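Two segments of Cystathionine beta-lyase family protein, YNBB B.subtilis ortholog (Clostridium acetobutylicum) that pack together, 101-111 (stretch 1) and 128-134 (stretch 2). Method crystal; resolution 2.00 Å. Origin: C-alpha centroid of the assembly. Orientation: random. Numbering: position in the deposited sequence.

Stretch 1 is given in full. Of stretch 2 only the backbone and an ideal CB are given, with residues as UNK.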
# COMPACT_ATOMS: atom_id res chain seq x y z
N GLY D 101 -13.09 17.29 2.15
CA GLY D 101 -13.07 18.52 1.35
C GLY D 101 -13.21 19.72 2.26
O GLY D 101 -12.69 20.76 1.93
N THR D 102 -13.85 19.54 3.41
CA THR D 102 -13.96 20.60 4.40
C THR D 102 -12.60 21.08 4.85
O THR D 102 -12.39 22.29 5.06
CB THR D 102 -14.79 20.19 5.62
OG1 THR D 102 -16.11 19.86 5.19
CG2 THR D 102 -14.91 21.35 6.59
N HIS D 103 -11.66 20.13 4.97
CA HIS D 103 -10.30 20.40 5.38
C HIS D 103 -9.65 21.27 4.32
O HIS D 103 -9.02 22.26 4.65
CB HIS D 103 -9.56 19.08 5.54
CG HIS D 103 -8.17 19.19 6.10
ND1 HIS D 103 -7.41 18.07 6.39
CD2 HIS D 103 -7.41 20.26 6.43
CE1 HIS D 103 -6.23 18.46 6.83
NE2 HIS D 103 -6.21 19.78 6.88
N ALA D 104 -9.80 20.91 3.05
CA ALA D 104 -9.21 21.69 1.94
C ALA D 104 -9.79 23.11 1.88
O ALA D 104 -9.05 24.09 1.73
CB ALA D 104 -9.41 21.00 0.62
N ILE D 105 -11.10 23.22 2.06
CA ILE D 105 -11.80 24.50 2.05
C ILE D 105 -11.35 25.34 3.23
O ILE D 105 -10.90 26.47 3.05
CB ILE D 105 -13.35 24.32 2.03
CG1 ILE D 105 -13.81 23.74 0.66
CG2 ILE D 105 -14.07 25.68 2.31
CD1 ILE D 105 -15.12 23.09 0.73
N GLY D 106 -11.39 24.76 4.41
CA GLY D 106 -10.88 25.42 5.62
C GLY D 106 -9.45 25.92 5.53
O GLY D 106 -9.15 27.02 5.98
N ALA D 107 -8.55 25.11 4.96
CA ALA D 107 -7.15 25.49 4.84
C ALA D 107 -7.02 26.71 3.89
O ALA D 107 -6.19 27.59 4.10
CB ALA D 107 -6.33 24.30 4.32
N ALA D 108 -7.83 26.73 2.82
CA ALA D 108 -7.82 27.84 1.87
C ALA D 108 -8.26 29.13 2.57
O ALA D 108 -7.68 30.18 2.35
CB ALA D 108 -8.68 27.55 0.66
N LEU D 109 -9.25 29.04 3.48
CA LEU D 109 -9.72 30.18 4.22
C LEU D 109 -8.73 30.63 5.30
O LEU D 109 -8.29 31.78 5.28
CB LEU D 109 -11.10 29.91 4.82
CG LEU D 109 -12.20 29.59 3.78
CD1 LEU D 109 -13.47 29.01 4.48
CD2 LEU D 109 -12.47 30.84 2.95
N PHE D 110 -8.36 29.73 6.21
CA PHE D 110 -7.42 30.06 7.27
C PHE D 110 -6.16 30.66 6.70
O PHE D 110 -5.70 31.69 7.15
CB PHE D 110 -7.06 28.86 8.14
CG PHE D 110 -7.97 28.68 9.30
CD1 PHE D 110 -7.82 29.45 10.44
CD2 PHE D 110 -8.97 27.71 9.28
CE1 PHE D 110 -8.68 29.30 11.54
CE2 PHE D 110 -9.85 27.58 10.38
CZ PHE D 110 -9.68 28.37 11.51
N GLY D 111 -5.61 30.04 5.68
CA GLY D 111 -4.35 30.53 5.16
C GLY D 111 -4.36 31.94 4.63
O GLY D 111 -3.32 32.65 4.69
N UNK D 128 -23.15 23.18 6.39
CA UNK D 128 -23.10 22.96 7.86
C UNK D 128 -21.71 22.70 8.41
O UNK D 128 -21.35 23.19 9.45
CB UNK D 128 -23.99 21.78 8.23
N UNK D 129 -20.93 21.94 7.67
CA UNK D 129 -19.59 21.61 8.09
C UNK D 129 -18.65 22.80 8.16
O UNK D 129 -17.61 22.69 8.80
CB UNK D 129 -19.01 20.56 7.14
N UNK D 130 -19.00 23.93 7.57
CA UNK D 130 -18.17 25.13 7.67
C UNK D 130 -18.44 25.97 8.86
O UNK D 130 -17.74 26.93 9.10
CB UNK D 130 -18.35 26.00 6.42
N UNK D 131 -19.49 25.66 9.60
CA UNK D 131 -19.93 26.54 10.66
C UNK D 131 -18.92 26.68 11.76
O UNK D 131 -18.73 27.77 12.31
CB UNK D 131 -21.25 26.04 11.24
N UNK D 132 -18.23 25.59 12.07
CA UNK D 132 -17.15 25.65 13.09
C UNK D 132 -15.87 26.31 12.57
O UNK D 132 -15.16 26.94 13.36
CB UNK D 132 -16.82 24.24 13.58
N UNK D 133 -15.58 26.15 11.26
CA UNK D 133 -14.44 26.88 10.61
C UNK D 133 -14.61 28.40 10.81
O UNK D 133 -13.73 29.07 11.30
CB UNK D 133 -14.36 26.56 9.12
N UNK D 134 -15.80 28.90 10.52
CA UNK D 134 -16.16 30.31 10.68
C UNK D 134 -16.21 30.72 12.17
O UNK D 134 -15.70 31.78 12.56
CB UNK D 134 -17.51 30.58 10.02

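Position 128 opens the stretch with helical backbone angles, but its ideal CB has nothing of stretch 1 within 5.5 Å. Stretch 1 therefore sets no condition here, and almost any residue would serve. The deposited residue is Asp-128, which makes no contact with stretch 1; its backbone O accepts a bond from the N of residue 131, 3.1 Å away.

Position 129 is different. Its CA-to-CB bond points toward stretch 1, and the ideal CB lies 3.6 Å from Thr-102 OG1. With a hydroxyl so close, a short side chain that can hydrogen-bond, serine or threonine, would make use of it; alanine would fit without using the oxygen, and a longer side chain would have to turn clear of it. The residue is Thr-129. With chi1 in the p well, its OG1 donates a hydrogen bond to Thr-102 OG1 at 3.2 Å, the one hydrogen bond between the stretches.

At position 130 the CA-to-CB bond points sideways, and nothing of stretch 1 lies within 5.5 Å of the ideal CB. What stretch 1 offers farther off is apolar: the methyl groups of Thr-102 and Ile-105. A side chain must have length to reach them, so leucine, methionine or perhaps isoleucine would suit. Leu-130 has chi1 m and chi2 t, and its end comes nearer than its CB: CD2 lies 4.0 Å from Ile-105 CG2 and 4.2 Å from Thr-102 CG2.

Positions 131 and 132 are both out of reach of stretch 1, which leaves their choice free; polar residues are as acceptable as any. They are His-131 and Asp-132, neither touching stretch 1.

At position 133 the CA-to-CB bond points toward stretch 1. Its CA is 6.3 Å from that of Gly-106, and around its ideal CB lie Phe-110 CE2 at 4.8 Å, Gly-106 CA at 5.1 Å and Leu-109 CD1 at 5.3 Å. The absence of a side chain at Gly-106 leaves a hollow with apolar walls and no charge to satisfy, suited to a medium-sized aliphatic residue such as isoleucine or leucine; valine would fit but fill less of it. Ile-133 fills it as a knob among Thr-102, Gly-106, Leu-109 and Phe-110. Its CD1 approaches Thr-102 CG2 to 3.5 Å and Gly-106 CA to 3.7 Å, while CG2 lies 4.1 Å from both Leu-109 CD1 and Phe-110 CE2. The glycine matters: an ideal CB on Gly-106 would come within 3.0 Å of Ile-133 CD1, a clash.

Position 134 turns away from stretch 1, which cannot distinguish among candidates. Ile-134 is found there; its N bonds to Leu-130 O at 3.1 Å, as in a helical turn.

Stretch 2 128-134: DTLHDII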
# COMPACT_ATOMS: atom_id res chain seq x y z
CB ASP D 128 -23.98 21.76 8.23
CG ASP D 128 -25.48 22.04 8.01
OD1 ASP D 128 -25.92 23.20 8.21
OD2 ASP D 128 -26.20 21.07 7.65
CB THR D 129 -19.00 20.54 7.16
OG1 THR D 129 -18.97 21.04 5.80
CG2 THR D 129 -19.88 19.30 7.22
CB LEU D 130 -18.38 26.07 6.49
CG LEU D 130 -17.69 25.74 5.20
CD1 LEU D 130 -17.54 27.09 4.51
CD2 LEU D 130 -16.36 25.10 5.48
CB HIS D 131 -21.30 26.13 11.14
CG HIS D 131 -22.37 26.31 10.10
ND1 HIS D 131 -23.70 26.46 10.41
CD2 HIS D 131 -22.29 26.41 8.75
CE1 HIS D 131 -24.40 26.60 9.30
NE2 HIS D 131 -23.57 26.61 8.27
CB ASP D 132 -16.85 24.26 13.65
CG ASP D 132 -17.90 23.79 14.70
OD1 ASP D 132 -18.60 24.63 15.32
OD2 ASP D 132 -17.98 22.58 14.95
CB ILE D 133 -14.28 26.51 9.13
CG1 ILE D 133 -13.65 25.12 9.04
CG2 ILE D 133 -13.37 27.55 8.35
CD1 ILE D 133 -13.79 24.42 7.71
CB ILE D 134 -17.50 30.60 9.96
CG1 ILE D 134 -17.30 30.42 8.46
CG2 ILE D 134 -18.01 31.99 10.35
CD1 ILE D 134 -18.50 30.02 7.65
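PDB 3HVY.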